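Local coordinates for protein putative ADP-Ribosyltransferase Scabin (Streptomyces scabiei 87.22, PDB 5EWY) that probably transfers ADP-ribose from NAD+ to DNA, acting as a toxin of the mono-ADP-ribosyltransferase family in a potato-scab bacterium, at residues Glu104-Val109 with Gln158-Phe163; Val85-Gly90 with Ile173-Val178. All coordinates share one frame; numbering follows the deposited sequence.

Contact 1 (Glu104-Val109 with Gln158-Phe163). With 5TQ (4-(8-fluoranyl-6-oxidanylidene-1,3,4,5-tetrahydrobenzo[c][1,6]naphthyridin-2-yl)butanoic acid), chain B.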
# COMPACT_ATOMS: atom_id res chain seq x y z
N GLU A 104 -4.39 -0.96 -14.92
CA GLU A 104 -5.83 -0.93 -15.14
C GLU A 104 -6.42 -2.33 -15.04
O GLU A 104 -7.48 -2.52 -14.43
CB GLU A 104 -6.11 -0.31 -16.51
CG GLU A 104 -7.51 0.21 -16.68
CD GLU A 104 -7.78 0.75 -18.07
OE1 GLU A 104 -6.93 0.61 -18.99
OE2 GLU A 104 -8.88 1.32 -18.25
N SER A 105 -5.75 -3.32 -15.63
CA SER A 105 -6.23 -4.70 -15.57
C SER A 105 -6.30 -5.18 -14.12
O SER A 105 -7.29 -5.78 -13.71
CB SER A 105 -5.33 -5.64 -16.38
OG SER A 105 -5.36 -5.34 -17.76
N TYR A 106 -5.24 -4.91 -13.34
CA TYR A 106 -5.16 -5.37 -11.96
C TYR A 106 -6.25 -4.75 -11.10
O TYR A 106 -6.88 -5.43 -10.28
CB TYR A 106 -3.77 -5.00 -11.40
CG TYR A 106 -3.65 -5.05 -9.90
CD1 TYR A 106 -3.66 -6.26 -9.22
CD2 TYR A 106 -3.49 -3.89 -9.15
CE1 TYR A 106 -3.55 -6.32 -7.85
CE2 TYR A 106 -3.38 -3.94 -7.77
CZ TYR A 106 -3.40 -5.16 -7.13
OH TYR A 106 -3.29 -5.24 -5.75
N VAL A 107 -6.52 -3.46 -11.31
CA VAL A 107 -7.54 -2.75 -10.55
C VAL A 107 -8.94 -3.26 -10.88
O VAL A 107 -9.81 -3.36 -10.00
CB VAL A 107 -7.42 -1.24 -10.84
CG1 VAL A 107 -8.67 -0.47 -10.37
CG2 VAL A 107 -6.15 -0.70 -10.18
N LEU A 108 -9.20 -3.53 -12.16
CA LEU A 108 -10.55 -3.89 -12.58
C LEU A 108 -10.85 -5.36 -12.29
O LEU A 108 -11.98 -5.69 -11.92
CB LEU A 108 -10.72 -3.63 -14.07
CG LEU A 108 -12.18 -3.73 -14.54
CD1 LEU A 108 -12.98 -2.56 -14.01
CD2 LEU A 108 -12.26 -3.79 -16.06
N VAL A 109 -9.87 -6.24 -12.48
CA VAL A 109 -10.07 -7.68 -12.43
C VAL A 109 -9.02 -8.24 -11.49
O VAL A 109 -7.84 -8.31 -11.85
CB VAL A 109 -9.94 -8.33 -13.82
CG1 VAL A 109 -10.01 -9.84 -13.71
CG2 VAL A 109 -11.03 -7.81 -14.73
N GLN A 158 -11.25 4.43 -4.53
CA GLN A 158 -10.32 3.76 -3.64
C GLN A 158 -9.02 4.53 -3.44
O GLN A 158 -8.23 4.16 -2.57
CB GLN A 158 -9.95 2.39 -4.17
CG GLN A 158 -11.07 1.40 -4.31
CD GLN A 158 -10.52 0.04 -4.68
OE1 GLN A 158 -9.79 -0.12 -5.70
NE2 GLN A 158 -10.83 -0.95 -3.86
N VAL A 159 -8.77 5.56 -4.27
CA VAL A 159 -7.59 6.41 -4.17
C VAL A 159 -6.34 5.59 -3.85
O VAL A 159 -5.63 5.81 -2.85
CB VAL A 159 -7.81 7.65 -3.28
CG1 VAL A 159 -8.85 8.56 -3.88
CG2 VAL A 159 -8.18 7.26 -1.85
N GLU A 160 -6.05 4.66 -4.75
CA GLU A 160 -5.08 3.59 -4.54
C GLU A 160 -3.67 4.06 -4.88
O GLU A 160 -3.45 4.85 -5.81
CB GLU A 160 -5.45 2.40 -5.42
CG GLU A 160 -4.54 1.21 -5.22
CD GLU A 160 -4.94 0.02 -6.04
OE1 GLU A 160 -6.06 0.02 -6.59
OE2 GLU A 160 -4.11 -0.92 -6.10
N VAL A 161 -2.72 3.53 -4.14
CA VAL A 161 -1.29 3.61 -4.44
C VAL A 161 -0.79 2.17 -4.51
O VAL A 161 -0.92 1.40 -3.54
CB VAL A 161 -0.53 4.43 -3.38
CG1 VAL A 161 0.98 4.43 -3.68
CG2 VAL A 161 -1.06 5.87 -3.30
N ALA A 162 -0.23 1.79 -5.65
CA ALA A 162 0.20 0.42 -5.89
C ALA A 162 1.72 0.32 -5.76
O ALA A 162 2.46 1.00 -6.49
CB ALA A 162 -0.21 -0.02 -7.29
N PHE A 163 2.18 -0.55 -4.86
CA PHE A 163 3.61 -0.68 -4.60
C PHE A 163 4.20 -1.83 -5.40
O PHE A 163 3.97 -3.01 -5.05
CB PHE A 163 3.89 -0.85 -3.10
CG PHE A 163 3.88 0.45 -2.38
CD1 PHE A 163 5.03 1.20 -2.27
CD2 PHE A 163 2.69 0.98 -1.90
CE1 PHE A 163 5.02 2.44 -1.66
CE2 PHE A 163 2.65 2.22 -1.29
CZ PHE A 163 3.81 2.96 -1.17
N12 5TQ B . -7.33 -6.70 -2.07
C13 5TQ B . -7.20 -7.04 -0.79
C15 5TQ B . -7.63 -7.75 -3.10
C17 5TQ B . -5.64 -9.31 -3.38
C01 5TQ B . -6.72 -0.65 -1.21
C02 5TQ B . -6.91 -0.23 -2.52
C03 5TQ B . -7.16 -1.15 -3.54
C04 5TQ B . -7.20 -2.51 -3.24
C05 5TQ B . -7.03 -2.96 -1.91
C06 5TQ B . -6.77 -2.01 -0.90
C07 5TQ B . -6.61 -2.45 0.47
C08 5TQ B . -7.07 -4.36 -1.57
C09 5TQ B . -6.89 -4.70 -0.20
N10 5TQ B . -6.65 -3.77 0.76
C11 5TQ B . -7.32 -5.41 -2.46
C14 5TQ B . -6.94 -6.11 0.16
C16 5TQ B . -7.04 -9.13 -2.85
C18 5TQ B . -4.60 -8.84 -2.38
O19 5TQ B . -6.40 -1.62 1.39
F20 5TQ B . -6.86 1.07 -2.81
O21 5TQ B . -3.59 -9.55 -2.16
O22 5TQ B . -4.77 -7.76 -1.79
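Glu160, the closing residue of the Gln-X-Glu sequence familiar from ADP-ribosyltransferases, meets Tyr106 and Val107 of helix 103-108 at the wall of the pocket that holds the inhibitor. Its strand, 160-164, is the middle one of a three-stranded antiparallel sheet, and the helix packs over the carboxylate end of the glutamate. With CG anti to the backbone N (chi1 -177°) and the chain extended beyond it, Glu160 reaches across the gap between backbones whose nearest CA atoms, those of Val107 and Glu160, lie 9.1 Å apart. The two carboxylate oxygens then go to different neighbours. OE2 lies at the rim of the tyrosine ring, near its plane, 3.5 Å from Tyr106 CE2, with the planes of ring and carboxylate turned 63° apart. OE1 rests against a methyl, Val107 CG2, at 3.7 Å, as the two side chains pass each other in opposite directions.

Neither approach is a polar bond. That role falls to Ser117 of strand 115-119, whose OG is hydrogen-bonded to both Glu160 OE2 and Tyr106 OH, so that one hydroxyl fixes the outer ends of both side chains. The C03 edge of the inhibitor's fluorinated ring is flanked by Gln158 and Glu160: the amide of Gln158 lies to one side of the ring plane, displaced toward that edge, with OE1 3.6 Å from C03 of the ligand, while the carboxylate of Glu160 stands on the other side, beyond the same edge. The fluorine points at the start of the strand: F20 is 3.4 Å from Gln158 O and 3.3 Å from Glu160 CB.

Contact 2 (Val85-Gly90 with Ile173-Val178)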
# COMPACT_ATOMS: atom_id res chain seq x y z
N VAL A 85 2.54 -12.00 10.83
CA VAL A 85 3.09 -12.32 9.52
C VAL A 85 3.59 -11.06 8.82
O VAL A 85 4.71 -11.02 8.30
CB VAL A 85 2.01 -13.03 8.68
CG1 VAL A 85 2.54 -13.35 7.29
CG2 VAL A 85 1.49 -14.29 9.41
N VAL A 86 2.75 -10.02 8.78
CA VAL A 86 3.11 -8.80 8.07
C VAL A 86 4.31 -8.11 8.72
O VAL A 86 5.20 -7.62 8.02
CB VAL A 86 1.90 -7.86 7.99
CG1 VAL A 86 2.29 -6.51 7.40
CG2 VAL A 86 0.81 -8.46 7.16
N PHE A 87 4.38 -8.09 10.04
CA PHE A 87 5.53 -7.42 10.65
C PHE A 87 6.82 -8.20 10.40
O PHE A 87 7.89 -7.61 10.34
CB PHE A 87 5.32 -7.23 12.15
CG PHE A 87 4.22 -6.27 12.50
CD1 PHE A 87 3.59 -5.47 11.54
CD2 PHE A 87 3.82 -6.14 13.82
CE1 PHE A 87 2.56 -4.59 11.90
CE2 PHE A 87 2.81 -5.25 14.17
CZ PHE A 87 2.20 -4.48 13.23
N GLU A 88 6.74 -9.52 10.23
CA GLU A 88 7.94 -10.28 9.92
C GLU A 88 8.34 -10.16 8.45
O GLU A 88 9.52 -10.01 8.14
CB GLU A 88 7.71 -11.74 10.32
CG GLU A 88 8.94 -12.61 10.19
CD GLU A 88 9.01 -13.66 11.28
OE1 GLU A 88 8.99 -13.28 12.47
OE2 GLU A 88 9.06 -14.86 10.94
N GLN A 89 7.37 -10.24 7.53
CA GLN A 89 7.67 -10.34 6.10
C GLN A 89 7.50 -9.05 5.34
O GLN A 89 7.94 -8.98 4.19
CB GLN A 89 6.66 -11.28 5.42
CG GLN A 89 6.67 -12.67 5.83
CD GLN A 89 5.61 -13.46 5.08
OE1 GLN A 89 4.84 -12.93 4.26
NE2 GLN A 89 5.58 -14.72 5.34
N GLY A 90 6.84 -8.06 5.91
CA GLY A 90 6.33 -6.96 5.11
C GLY A 90 5.13 -7.43 4.30
O GLY A 90 4.55 -8.48 4.58
N ILE A 173 4.11 0.92 9.73
CA ILE A 173 4.09 1.54 11.05
C ILE A 173 3.50 0.60 12.09
O ILE A 173 4.02 0.45 13.19
CB ILE A 173 3.26 2.84 11.03
CG1 ILE A 173 3.76 3.84 10.00
CG2 ILE A 173 3.28 3.44 12.41
CD1 ILE A 173 2.72 4.89 9.69
N GLY A 174 2.37 -0.01 11.75
CA GLY A 174 1.57 -0.73 12.73
C GLY A 174 0.22 -1.07 12.14
O GLY A 174 0.03 -0.98 10.93
N VAL A 175 -0.71 -1.44 13.01
CA VAL A 175 -1.98 -1.98 12.56
C VAL A 175 -3.03 -1.74 13.63
O VAL A 175 -2.74 -1.72 14.82
CB VAL A 175 -1.84 -3.49 12.25
CG1 VAL A 175 -1.60 -4.31 13.55
CG2 VAL A 175 -3.07 -4.06 11.52
N CYS A 176 -4.29 -1.63 13.19
CA CYS A 176 -5.42 -1.67 14.11
C CYS A 176 -6.39 -2.75 13.64
O CYS A 176 -6.80 -2.75 12.46
CB CYS A 176 -6.15 -0.31 14.16
SG CYS A 176 -5.18 1.04 14.85
N PRO A 177 -6.81 -3.64 14.52
CA PRO A 177 -7.85 -4.61 14.14
C PRO A 177 -9.19 -3.91 13.96
O PRO A 177 -9.45 -2.85 14.55
CB PRO A 177 -7.90 -5.57 15.33
CG PRO A 177 -6.80 -5.23 16.20
CD PRO A 177 -6.41 -3.81 15.93
N VAL A 178 -10.04 -4.54 13.17
CA VAL A 178 -11.32 -3.97 12.76
C VAL A 178 -12.44 -4.81 13.35
O VAL A 178 -12.47 -6.04 13.18
CB VAL A 178 -11.44 -3.89 11.23
CG1 VAL A 178 -12.84 -3.40 10.83
CG2 VAL A 178 -10.39 -2.96 10.66
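Phe87 and Gly174 mark the closest backbone approach, their CA atoms 8.0 Å apart, between helix 83-89 and strand 172-179. A single aromatic side chain bridges this gap. Phe87 does not set off straight at the strand; with CG beside its backbone N and anti to the carbonyl carbon (chi1 -67°), the ring swings across, and its far end does the touching. CZ is 3.8 Å from Gly174 CA and equally 3.8 Å from Val175 CG1, while CE1 follows at 4.1 Å from Gly174 CA. Both partners approach the ring obliquely; the contact is apolar packing against the Gly174 CA and one valine methyl.

The backbone receiving the ring is irregular. Ile173 and Gly174 both face Tyr136 of the adjacent strand 133-137, a classic beta bulge within the four-stranded antiparallel sheet, and helix 83-89 lies against the sheet at this place. Beyond the bulge Val175 points toward the helix. Its CG2 is anti to the backbone N, which leaves CG1 between N and the carbonyl carbon (chi1 68°), and that branch meets the phenylalanine. Tyr133 and Tyr135 also touch Val175, and Phe87 packs on Val191 and Asn193. The neighbouring Cys176 is tied by a disulfide to Cys190 of strand 184-192. On the helix side, the carbonyl of Phe87 is hydrogen-bonded by Thr169 and His195, and the chain leaves helical geometry at Gly90, where phi is positive and N is still bonded to Val86 O at 2.7 Å.

From the N terminus, the chain first passes through 85-90 and then 104-109, which lie on successive helices, before returning through 158-163 and 173-178 on successive strands. Contact 1 therefore closes an inner loop of 48 residues, and contact 2 closes a larger one of 82 around it; the two nest without crossing. They lie on opposite sides of the chain's centre, their own centres 21 Å apart, and do not touch. Contact 1 joins a helix to the three-stranded sheet at the inhibitor pocket, contact 2 another helix to the four-stranded sheet. Leu75 of strand 75-79 in the latter packs on Val161 and Phe163, bringing the sheets together.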